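PDB 2WZ8: cellulosome protein dockerin type I from Clostridium thermocellum, which probably binds carbohydrate through a calcium-containing family 35 carbohydrate-binding module of beta-sandwich fold, as part of a cellulosomal protein. Local coordinates for residues F68-V73 against R106-Y111; N46-F51 against T126-N131; G60-V65 against V118-G123. All blocks are in the same frame, centred on the assembly; numbering follows the deposited sequence.

The three contacts sample both sheets of a beta-sandwich carbohydrate-binding module. Interaction 3 pairs the start of strand 60-69 with the end of strand 112-120; interaction 1 lies at the opposite ends of the same two strands, where they run into loops, and its centre is about 26 Å from that of interaction 3. Interaction 2 joins strands 49-56 and 123-130 of the other sheet, its centre about 16 Å from interaction 3 and 19 Å from interaction 1. Along the chain the segments come in nested order, from 46-51 to 126-131. Interactions 2 and 3 face each other across the hydrophobic core, where Met64 CE lies 3.8 Å from Phe129 CZ, while interaction 1 ties down loops at the far end.

Interaction 1: residues F68-V73 against R106-Y111; sequences FANAEV and RGWNTY
At one end of the beta-sandwich, where strand 60-69 runs out into a loop, Ala69 and Ala71 pack against the segment 106-111, which leads into strand 112-120 and holds a type I beta turn from Gly107 to Thr110. Ala71 CB sits over the face of the Trp108 five-membered ring, 3.5 Å from its centroid and 14° off the ring normal, a CH-pi contact. Trp108 CG is anti to its own carbonyl carbon (chi1 -64°), and the indole reaches the backbone of the other segment. On the six-membered part of the ring the neighbour is a peptide, with Ala71 N 3.4 Å from Trp108 CH2. Ala69 CB meets main-chain oxygens of the turn, lying 3.4 Å from Thr110 O, and makes an off-centre CH-pi contact with the Tyr111 ring, 4.2 Å from its centroid. Direct polar links are sparse: Arg106 N, which also bonds to Asn104 OD1, gives Asn70 O a weak hydrogen bond, and Tyr111 CA approaches Phe68 O at 3.2 Å in a CA-H...O contact. A water bridges the segments, donating to Ala71 O and accepting from Trp108 NE1 at 3.1 Å. Asn70 OD1 accepts from Glu72 N in an Asx turn, with the donor 36° out of the carbonyl plane, while Asn70 ND2 donates to Phe103 O and Val84 O. Glu72 forms a salt bridge with Arg86, and Tyr111 OH bonds to Asp29. The chemistry is thus mainly methyls against rings and peptide groups, with water satisfying the indole N-H; Thr105 OG1, bonded to Asn70 N, Gly107 O and Thr110 O, ties the two segments together.

Interaction 2: residues N46-F51 against T126-N131; sequences NNYLQF and TIRFYN
Strands 49-51 and 126-130 pair in antiparallel fashion, their short axes 4.5 Å apart at closest approach and their directions 164° apart. Leu49 with Phe129 and Phe51 with Ile127 are hydrogen-bonded pairs, each closed by two reciprocal backbone bonds, and Gln50 with Arg128 is the non-hydrogen-bonded pair between them. On the face of Gln50 and Arg128, the guanidinium of Arg128 lies flat on the ring of Tyr48, the residue before Leu49: the planes differ by 1°, and CZ stands 3.7 Å from the ring centroid, a stacked cation-pi contact. Arg128 CD adds an off-centre CH-pi contact with the same ring. Both NE and NH2 of Arg128 donate to the single atom Gln50 OE1, each at 2.9 Å. This side-on grip keeps the acceptor in the guanidinium plane, although NH2 stands above the plane of the Gln50 amide. The bend at chi3 of Arg128 (-65°) carries NE to this acceptor, and the two bonds and the stack should fix the rotation of the group. Gln50 NE2 donates to Asn52 OD1. The other face of the strand pair is apolar: Phe51 CE2 meets Phe129 CE2 at 3.6 Å, with the rings oblique to each other. Beyond the paired strands, a water links Asn47 O and Asn131 N, 2.8 Å from that nitrogen. In the five-stranded sheet, strand 49-56 is flanked on its other side by strand 19-20 and strand 123-130 by strand 86-92, while Leu49 packs onto Ile141, and Phe51 and Phe129 onto Ile144, of strand 140-147 in the opposing sheet.

Interaction 3: residues G60-V65 against V118-G123; sequences GTYRMV and VYLNAG
Gly60 with Leu120 and Tyr62 with Val118 each exchange two backbone hydrogen bonds, joining the first residues of strand 60-69 to the last of strand 112-120 at the edge of the four-stranded sheet, where 112-120 is an outermost strand. The shortest bond runs from Tyr62 N to Val118 O at 2.8 Å and is nearly straight, 174° at the hydrogen. Thr61 and Tyr119 form the non-hydrogen-bonded pair of this antiparallel ladder, where Thr61 CA makes a CA-H...O contact with Val118 O at 3.3 Å. The axes of the short segments 60-65 and 118-120 diverge, standing 131° apart, and the pairing of the two strands continues beyond them with Met64 and Ile116. Gly60 has a backbone conformation that suits glycine.

Contacts of the Tyr119 ring with backbone and hydroxyl lie on the face of Thr61 and Tyr119. With CG anti to its own backbone N (chi1 -171°), the ring lies over the Gly60 peptide, Tyr119 CE1 being 3.6 Å from Gly60 CA. Gly60 O stands 3.6 Å above the Tyr119 ring plane, offset toward the rim. Thr61 OG1 approaches the edge of this ring, 3.6 Å from Tyr119 CD1.

Apolar packing occupies the other face. Leu120 CD1 touches Tyr62 CD2 at 3.8 Å, the two side chains crossing at about a right angle, and Met64 CE lies 3.9 Å from Val118 CG1. The layer continues to Val92 of the opposing sheet, which both Val118 and Leu120 touch, while Tyr62 OH bonds to Gln58 O.

The chemistry divides by face: main-chain bonds hold the strands in register, Tyr62, Met64, Val118 and Leu120 contribute to the hydrophobic interior between the sheets, and Thr61 and Tyr119 lie on the exposed side.

Interaction 1: residues F68-V73 against R106-Y111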
loop_
_atom_site.group_PDB
_atom_site.type_symbol
_atom_site.label_atom_id
_atom_site.label_comp_id
_atom_site.label_asym_id
_atom_site.label_seq_id
_atom_site.Cartn_x
_atom_site.Cartn_y
_atom_site.Cartn_z
ATOM N N PHE A 68 7.050 -2.143 -2.146
ATOM C CA PHE A 68 6.744 -0.913 -2.895
ATOM C C PHE A 68 7.917 -0.472 -3.762
ATOM O O PHE A 68 9.064 -0.888 -3.526
ATOM C CB PHE A 68 6.346 0.211 -1.911
ATOM C CG PHE A 68 7.505 0.735 -1.103
ATOM C CD1 PHE A 68 8.231 1.831 -1.539
ATOM C CD2 PHE A 68 7.917 0.067 0.041
ATOM C CE1 PHE A 68 9.330 2.279 -0.859
ATOM C CE2 PHE A 68 9.043 0.493 0.718
ATOM C CZ PHE A 68 9.740 1.610 0.276
ATOM N N ALA A 69 7.615 0.421 -4.714
ATOM C CA ALA A 69 8.635 1.118 -5.501
ATOM C C ALA A 69 8.402 2.613 -5.413
ATOM O O ALA A 69 7.278 3.065 -5.397
ATOM C CB ALA A 69 8.671 0.630 -6.939
ATOM N N ASN A 70 9.496 3.358 -5.374
ATOM C CA ASN A 70 9.451 4.818 -5.340
ATOM C C ASN A 70 10.741 5.392 -5.899
ATOM O O ASN A 70 11.759 5.332 -5.230
ATOM C CB ASN A 70 9.259 5.355 -3.909
ATOM C CG ASN A 70 9.527 6.865 -3.822
ATOM O OD1 ASN A 70 9.392 7.573 -4.829
ATOM N ND2 ASN A 70 9.928 7.342 -2.652
ATOM N N ALA A 71 10.691 5.967 -7.111
ATOM C CA ALA A 71 11.880 6.578 -7.740
ATOM C C ALA A 71 11.699 8.051 -8.020
ATOM O O ALA A 71 12.344 8.597 -8.914
ATOM C CB ALA A 71 12.291 5.821 -9.020
ATOM N N GLU A 72 10.840 8.692 -7.245
ATOM C CA GLU A 72 10.593 10.127 -7.408
ATOM C C GLU A 72 11.843 10.953 -7.130
ATOM O O GLU A 72 12.574 10.726 -6.167
ATOM C CB GLU A 72 9.449 10.600 -6.517
ATOM C CG GLU A 72 9.030 12.034 -6.837
ATOM C CD GLU A 72 7.798 12.476 -6.162
ATOM O OE1 GLU A 72 6.857 11.684 -5.997
ATOM O OE2 GLU A 72 7.742 13.700 -5.845
ATOM N N VAL A 73 12.048 11.971 -7.966
ATOM C CA VAL A 73 13.103 12.954 -7.711
ATOM C C VAL A 73 12.519 14.365 -7.756
ATOM O O VAL A 73 11.470 14.599 -8.362
ATOM C CB VAL A 73 14.256 12.857 -8.711
ATOM C CG1 VAL A 73 14.829 11.447 -8.734
ATOM C CG2 VAL A 73 13.793 13.276 -10.082
ATOM N N ARG A 106 14.916 4.093 -5.911
ATOM C CA ARG A 106 15.794 4.579 -7.005
ATOM C C ARG A 106 15.497 4.027 -8.410
ATOM O O ARG A 106 16.151 4.381 -9.389
ATOM C CB ARG A 106 17.274 4.349 -6.676
ATOM C CG ARG A 106 17.794 5.141 -5.515
ATOM C CD ARG A 106 19.314 4.882 -5.249
ATOM N NE ARG A 106 19.796 5.811 -4.246
ATOM C CZ ARG A 106 20.221 7.039 -4.503
ATOM N NH1 ARG A 106 20.201 7.495 -5.745
ATOM N NH2 ARG A 106 20.625 7.824 -3.507
ATOM N N GLY A 107 14.483 3.208 -8.492
ATOM C CA GLY A 107 13.969 2.663 -9.721
ATOM C C GLY A 107 12.542 2.249 -9.616
ATOM O O GLY A 107 12.139 1.658 -8.623
ATOM N N TRP A 108 11.775 2.503 -10.659
ATOM C CA TRP A 108 10.341 2.137 -10.636
ATOM C C TRP A 108 10.088 0.643 -10.717
ATOM O O TRP A 108 8.992 0.181 -10.392
ATOM C CB TRP A 108 9.531 2.915 -11.694
ATOM C CG TRP A 108 9.521 4.350 -11.429
ATOM C CD1 TRP A 108 10.197 5.322 -12.110
ATOM C CD2 TRP A 108 8.827 5.019 -10.373
ATOM N NE1 TRP A 108 9.999 6.532 -11.521
ATOM C CE2 TRP A 108 9.164 6.376 -10.444
ATOM C CE3 TRP A 108 7.994 4.586 -9.338
ATOM C CZ2 TRP A 108 8.624 7.335 -9.577
ATOM C CZ3 TRP A 108 7.495 5.528 -8.457
ATOM C CH2 TRP A 108 7.814 6.885 -8.578
ATOM N N ASN A 109 11.119 -0.111 -11.086
ATOM C CA ASN A 109 11.052 -1.562 -11.109
ATOM C C ASN A 109 11.870 -2.205 -9.990
ATOM O O ASN A 109 12.134 -3.383 -10.001
ATOM C CB ASN A 109 11.504 -2.110 -12.458
ATOM C CG ASN A 109 12.954 -1.796 -12.759
ATOM O OD1 ASN A 109 13.602 -1.013 -12.056
ATOM N ND2 ASN A 109 13.472 -2.401 -13.817
ATOM N N THR A 110 12.236 -1.402 -9.013
ATOM C CA THR A 110 13.019 -1.868 -7.866
ATOM C C THR A 110 12.111 -1.789 -6.642
ATOM O O THR A 110 11.740 -0.689 -6.176
ATOM C CB THR A 110 14.259 -0.992 -7.622
ATOM O OG1 THR A 110 15.058 -0.968 -8.816
ATOM C CG2 THR A 110 15.080 -1.497 -6.444
ATOM N N TYR A 111 11.773 -2.969 -6.148
ATOM C CA TYR A 111 10.809 -3.147 -5.064
ATOM C C TYR A 111 11.506 -3.532 -3.769
ATOM O O TYR A 111 12.290 -4.476 -3.737
ATOM C CB TYR A 111 9.750 -4.208 -5.422
ATOM C CG TYR A 111 8.931 -3.806 -6.618
ATOM C CD1 TYR A 111 7.772 -3.050 -6.477
ATOM C CD2 TYR A 111 9.299 -4.181 -7.894
ATOM C CE1 TYR A 111 7.025 -2.657 -7.564
ATOM C CE2 TYR A 111 8.557 -3.771 -9.002
ATOM C CZ TYR A 111 7.402 -3.027 -8.830
ATOM O OH TYR A 111 6.673 -2.625 -9.941
HETATM O O HOH W 1 11.206 9.407 -11.221
#

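Interaction 2: residues N46-F51 against T126-N131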
loop_
_atom_site.group_PDB
_atom_site.type_symbol
_atom_site.label_atom_id
_atom_site.label_comp_id
_atom_site.label_asym_id
_atom_site.label_seq_id
_atom_site.Cartn_x
_atom_site.Cartn_y
_atom_site.Cartn_z
ATOM N N ASN A 46 -9.610 10.287 -3.781
ATOM C CA ASN A 46 -10.469 9.370 -4.533
ATOM C C ASN A 46 -9.654 8.333 -5.314
ATOM O O ASN A 46 -10.196 7.341 -5.765
ATOM C CB ASN A 46 -11.416 10.131 -5.454
ATOM C CG ASN A 46 -10.695 11.179 -6.301
ATOM O OD1 ASN A 46 -10.927 11.277 -7.497
ATOM N ND2 ASN A 46 -9.814 11.966 -5.679
ATOM N N ASN A 47 -8.352 8.562 -5.424
ATOM C CA ASN A 47 -7.457 7.675 -6.210
ATOM C C ASN A 47 -6.713 6.732 -5.283
ATOM O O ASN A 47 -5.529 6.912 -4.997
ATOM C CB ASN A 47 -6.468 8.507 -7.005
ATOM C CG ASN A 47 -7.126 9.620 -7.786
ATOM O OD1 ASN A 47 -6.757 10.781 -7.643
ATOM N ND2 ASN A 47 -8.104 9.280 -8.563
ATOM N N TYR A 48 -7.461 5.776 -4.764
ATOM C CA TYR A 48 -6.994 4.942 -3.622
ATOM C C TYR A 48 -6.889 3.458 -3.989
ATOM O O TYR A 48 -7.462 2.998 -4.969
ATOM C CB TYR A 48 -7.920 5.130 -2.414
ATOM C CG TYR A 48 -9.307 4.609 -2.579
ATOM C CD1 TYR A 48 -9.590 3.261 -2.432
ATOM C CD2 TYR A 48 -10.348 5.448 -2.937
ATOM C CE1 TYR A 48 -10.863 2.771 -2.570
ATOM C CE2 TYR A 48 -11.630 4.947 -3.102
ATOM C CZ TYR A 48 -11.888 3.621 -2.918
ATOM O OH TYR A 48 -13.186 3.126 -3.069
ATOM N N LEU A 49 -6.152 2.734 -3.152
ATOM C CA LEU A 49 -6.076 1.285 -3.175
ATOM C C LEU A 49 -6.572 0.784 -1.834
ATOM O O LEU A 49 -6.015 1.148 -0.803
ATOM C CB LEU A 49 -4.618 0.830 -3.350
ATOM C CG LEU A 49 -4.259 -0.640 -3.138
ATOM C CD1 LEU A 49 -5.097 -1.593 -4.005
ATOM C CD2 LEU A 49 -2.735 -0.891 -3.267
ATOM N N GLN A 50 -7.604 -0.023 -1.857
ATOM C CA GLN A 50 -8.080 -0.673 -0.650
ATOM C C GLN A 50 -8.000 -2.164 -0.714
ATOM O O GLN A 50 -8.604 -2.791 -1.557
ATOM C CB GLN A 50 -9.510 -0.238 -0.335
ATOM C CG GLN A 50 -10.067 -0.848 0.933
ATOM C CD GLN A 50 -11.359 -0.215 1.335
ATOM O OE1 GLN A 50 -11.393 0.993 1.636
ATOM N NE2 GLN A 50 -12.438 -0.998 1.337
ATOM N N PHE A 51 -7.287 -2.717 0.267
ATOM C CA PHE A 51 -7.230 -4.152 0.516
ATOM C C PHE A 51 -8.446 -4.492 1.327
ATOM O O PHE A 51 -8.680 -3.946 2.400
ATOM C CB PHE A 51 -5.972 -4.543 1.320
ATOM C CG PHE A 51 -4.683 -4.389 0.557
ATOM C CD1 PHE A 51 -4.114 -5.502 -0.094
ATOM C CD2 PHE A 51 -4.060 -3.173 0.448
ATOM C CE1 PHE A 51 -2.928 -5.402 -0.785
ATOM C CE2 PHE A 51 -2.892 -3.044 -0.249
ATOM C CZ PHE A 51 -2.300 -4.186 -0.884
ATOM N N THR A 126 -10.213 -3.988 6.533
ATOM C CA THR A 126 -9.818 -3.236 5.324
ATOM C C THR A 126 -8.602 -2.400 5.643
ATOM O O THR A 126 -8.416 -1.889 6.754
ATOM C CB THR A 126 -10.953 -2.363 4.801
ATOM O OG1 THR A 126 -11.221 -1.317 5.748
ATOM C CG2 THR A 126 -12.187 -3.193 4.534
ATOM N N ILE A 127 -7.762 -2.240 4.628
ATOM C CA ILE A 127 -6.627 -1.338 4.704
ATOM C C ILE A 127 -6.546 -0.522 3.424
ATOM O O ILE A 127 -6.374 -1.086 2.364
ATOM C CB ILE A 127 -5.268 -2.075 4.969
ATOM C CG1 ILE A 127 -5.361 -3.052 6.165
ATOM C CG2 ILE A 127 -4.160 -1.058 5.146
ATOM C CD1 ILE A 127 -4.107 -3.924 6.415
ATOM N N ARG A 128 -6.708 0.790 3.551
ATOM C CA ARG A 128 -6.677 1.736 2.403
ATOM C C ARG A 128 -5.444 2.589 2.425
ATOM O O ARG A 128 -5.072 3.192 3.427
ATOM C CB ARG A 128 -7.927 2.630 2.444
ATOM C CG ARG A 128 -8.043 3.529 1.213
ATOM C CD ARG A 128 -9.287 4.419 1.184
ATOM N NE ARG A 128 -10.517 3.651 1.097
ATOM C CZ ARG A 128 -11.696 4.152 0.777
ATOM N NH1 ARG A 128 -11.801 5.455 0.514
ATOM N NH2 ARG A 128 -12.744 3.370 0.719
ATOM N N PHE A 129 -4.866 2.696 1.239
ATOM C CA PHE A 129 -3.692 3.496 0.925
ATOM C C PHE A 129 -4.151 4.618 -0.014
ATOM O O PHE A 129 -4.823 4.397 -1.027
ATOM C CB PHE A 129 -2.666 2.626 0.180
ATOM C CG PHE A 129 -1.992 1.576 1.036
ATOM C CD1 PHE A 129 -0.672 1.739 1.438
ATOM C CD2 PHE A 129 -2.625 0.417 1.348
ATOM C CE1 PHE A 129 -0.034 0.743 2.186
ATOM C CE2 PHE A 129 -2.028 -0.551 2.146
ATOM C CZ PHE A 129 -0.711 -0.395 2.527
ATOM N N TYR A 130 -3.830 5.843 0.374
ATOM C CA TYR A 130 -4.162 7.009 -0.451
ATOM C C TYR A 130 -3.260 8.188 -0.155
ATOM O O TYR A 130 -2.542 8.191 0.834
ATOM C CB TYR A 130 -5.630 7.416 -0.196
ATOM C CG TYR A 130 -5.966 7.945 1.194
ATOM C CD1 TYR A 130 -6.000 9.304 1.423
ATOM C CD2 TYR A 130 -6.245 7.098 2.267
ATOM C CE1 TYR A 130 -6.318 9.794 2.656
ATOM C CE2 TYR A 130 -6.552 7.599 3.521
ATOM C CZ TYR A 130 -6.578 8.939 3.709
ATOM O OH TYR A 130 -6.919 9.465 4.959
ATOM N N ASN A 131 -3.299 9.189 -1.016
ATOM C CA ASN A 131 -2.670 10.461 -0.701
ATOM C C ASN A 131 -3.573 11.555 -1.239
ATOM O O ASN A 131 -3.799 11.642 -2.440
ATOM C CB ASN A 131 -1.247 10.513 -1.300
ATOM C CG ASN A 131 -0.496 11.765 -0.920
ATOM O OD1 ASN A 131 -1.092 12.832 -0.772
ATOM N ND2 ASN A 131 0.835 11.672 -0.851
HETATM O O HOH W 2 -5.081 8.807 -3.188
#

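Interaction 3: residues G60-V65 against V118-G123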
loop_
_atom_site.group_PDB
_atom_site.type_symbol
_atom_site.label_atom_id
_atom_site.label_comp_id
_atom_site.label_asym_id
_atom_site.label_seq_id
_atom_site.Cartn_x
_atom_site.Cartn_y
_atom_site.Cartn_z
ATOM N N GLY A 60 -5.476 -7.142 17.696
ATOM C CA GLY A 60 -4.151 -6.714 18.155
ATOM C C GLY A 60 -3.389 -5.946 17.122
ATOM O O GLY A 60 -3.868 -5.658 16.058
ATOM N N THR A 61 -2.203 -5.572 17.521
ATOM C CA THR A 61 -1.274 -4.859 16.637
ATOM C C THR A 61 -0.428 -5.877 15.875
ATOM O O THR A 61 0.157 -6.829 16.437
ATOM C CB THR A 61 -0.394 -3.860 17.424
ATOM O OG1 THR A 61 -1.239 -2.875 18.040
ATOM C CG2 THR A 61 0.624 -3.194 16.510
ATOM N N TYR A 62 -0.394 -5.664 14.560
ATOM C CA TYR A 62 0.356 -6.516 13.653
ATOM C C TYR A 62 1.362 -5.675 12.911
ATOM O O TYR A 62 1.193 -4.465 12.744
ATOM C CB TYR A 62 -0.583 -7.184 12.645
ATOM C CG TYR A 62 -1.491 -8.195 13.285
ATOM C CD1 TYR A 62 -1.213 -9.555 13.198
ATOM C CD2 TYR A 62 -2.632 -7.799 13.995
ATOM C CE1 TYR A 62 -2.026 -10.493 13.805
ATOM C CE2 TYR A 62 -3.450 -8.734 14.596
ATOM C CZ TYR A 62 -3.151 -10.077 14.487
ATOM O OH TYR A 62 -3.935 -11.043 15.078
ATOM N N ARG A 63 2.353 -6.352 12.376
ATOM C CA ARG A 63 3.319 -5.700 11.485
ATOM C C ARG A 63 2.874 -5.937 10.057
ATOM O O ARG A 63 2.744 -7.082 9.613
ATOM C CB ARG A 63 4.714 -6.275 11.713
ATOM C CG ARG A 63 5.333 -5.728 12.979
ATOM C CD ARG A 63 6.777 -6.173 13.154
ATOM N NE ARG A 63 6.874 -7.620 13.327
ATOM C CZ ARG A 63 7.157 -8.487 12.354
ATOM N NH1 ARG A 63 7.379 -8.052 11.109
ATOM N NH2 ARG A 63 7.214 -9.793 12.627
ATOM N N MET A 64 2.684 -4.843 9.345
ATOM C CA MET A 64 2.336 -4.883 7.923
ATOM C C MET A 64 3.592 -4.547 7.129
ATOM O O MET A 64 4.164 -3.447 7.221
ATOM C CB MET A 64 1.243 -3.876 7.584
ATOM C CG MET A 64 0.932 -3.850 6.091
ATOM S SD MET A 64 -0.459 -2.776 5.646
ATOM C CE MET A 64 0.109 -1.141 6.122
ATOM N N VAL A 65 4.050 -5.537 6.394
ATOM C CA VAL A 65 5.222 -5.386 5.555
ATOM C C VAL A 65 4.731 -4.983 4.158
ATOM O O VAL A 65 4.014 -5.742 3.494
ATOM C CB VAL A 65 6.019 -6.714 5.421
ATOM C CG1 VAL A 65 7.315 -6.461 4.599
ATOM C CG2 VAL A 65 6.344 -7.315 6.783
ATOM N N VAL A 118 -0.045 -1.866 12.423
ATOM C CA VAL A 118 -1.470 -1.654 12.254
ATOM C C VAL A 118 -2.251 -2.407 13.332
ATOM O O VAL A 118 -1.915 -3.532 13.665
ATOM C CB VAL A 118 -1.947 -2.077 10.839
ATOM C CG1 VAL A 118 -1.355 -1.143 9.772
ATOM C CG2 VAL A 118 -1.653 -3.557 10.528
ATOM N N TYR A 119 -3.313 -1.777 13.831
ATOM C CA TYR A 119 -4.227 -2.428 14.765
ATOM C C TYR A 119 -5.402 -3.004 13.988
ATOM O O TYR A 119 -6.129 -2.281 13.287
ATOM C CB TYR A 119 -4.748 -1.464 15.857
ATOM C CG TYR A 119 -5.515 -2.231 16.914
ATOM C CD1 TYR A 119 -4.858 -2.785 17.997
ATOM C CD2 TYR A 119 -6.872 -2.458 16.781
ATOM C CE1 TYR A 119 -5.531 -3.479 18.950
ATOM C CE2 TYR A 119 -7.566 -3.193 17.736
ATOM C CZ TYR A 119 -6.870 -3.715 18.794
ATOM O OH TYR A 119 -7.541 -4.420 19.786
ATOM N N LEU A 120 -5.552 -4.329 14.112
ATOM C CA LEU A 120 -6.584 -5.072 13.425
ATOM C C LEU A 120 -7.540 -5.732 14.389
ATOM O O LEU A 120 -7.183 -6.102 15.498
ATOM C CB LEU A 120 -5.949 -6.141 12.538
ATOM C CG LEU A 120 -4.978 -5.622 11.464
ATOM C CD1 LEU A 120 -4.315 -6.801 10.724
ATOM C CD2 LEU A 120 -5.627 -4.627 10.511
ATOM N N ASN A 121 -8.774 -5.857 13.934
ATOM C CA ASN A 121 -9.811 -6.637 14.639
ATOM C C ASN A 121 -9.727 -8.120 14.264
ATOM O O ASN A 121 -9.253 -8.460 13.189
ATOM C CB ASN A 121 -11.206 -6.138 14.291
ATOM C CG ASN A 121 -11.414 -4.684 14.625
ATOM O OD1 ASN A 121 -11.014 -4.219 15.679
ATOM N ND2 ASN A 121 -12.011 -3.938 13.684
ATOM N N ALA A 122 -10.204 -9.007 15.137
ATOM C CA ALA A 122 -10.412 -10.392 14.721
ATOM C C ALA A 122 -11.372 -10.425 13.534
ATOM O O ALA A 122 -12.380 -9.728 13.535
ATOM C CB ALA A 122 -10.966 -11.229 15.883
ATOM N N GLY A 123 -11.062 -11.263 12.550
ATOM C CA GLY A 123 -11.860 -11.380 11.341
ATOM C C GLY A 123 -11.288 -10.552 10.207
ATOM O O GLY A 123 -10.068 -10.328 10.100
#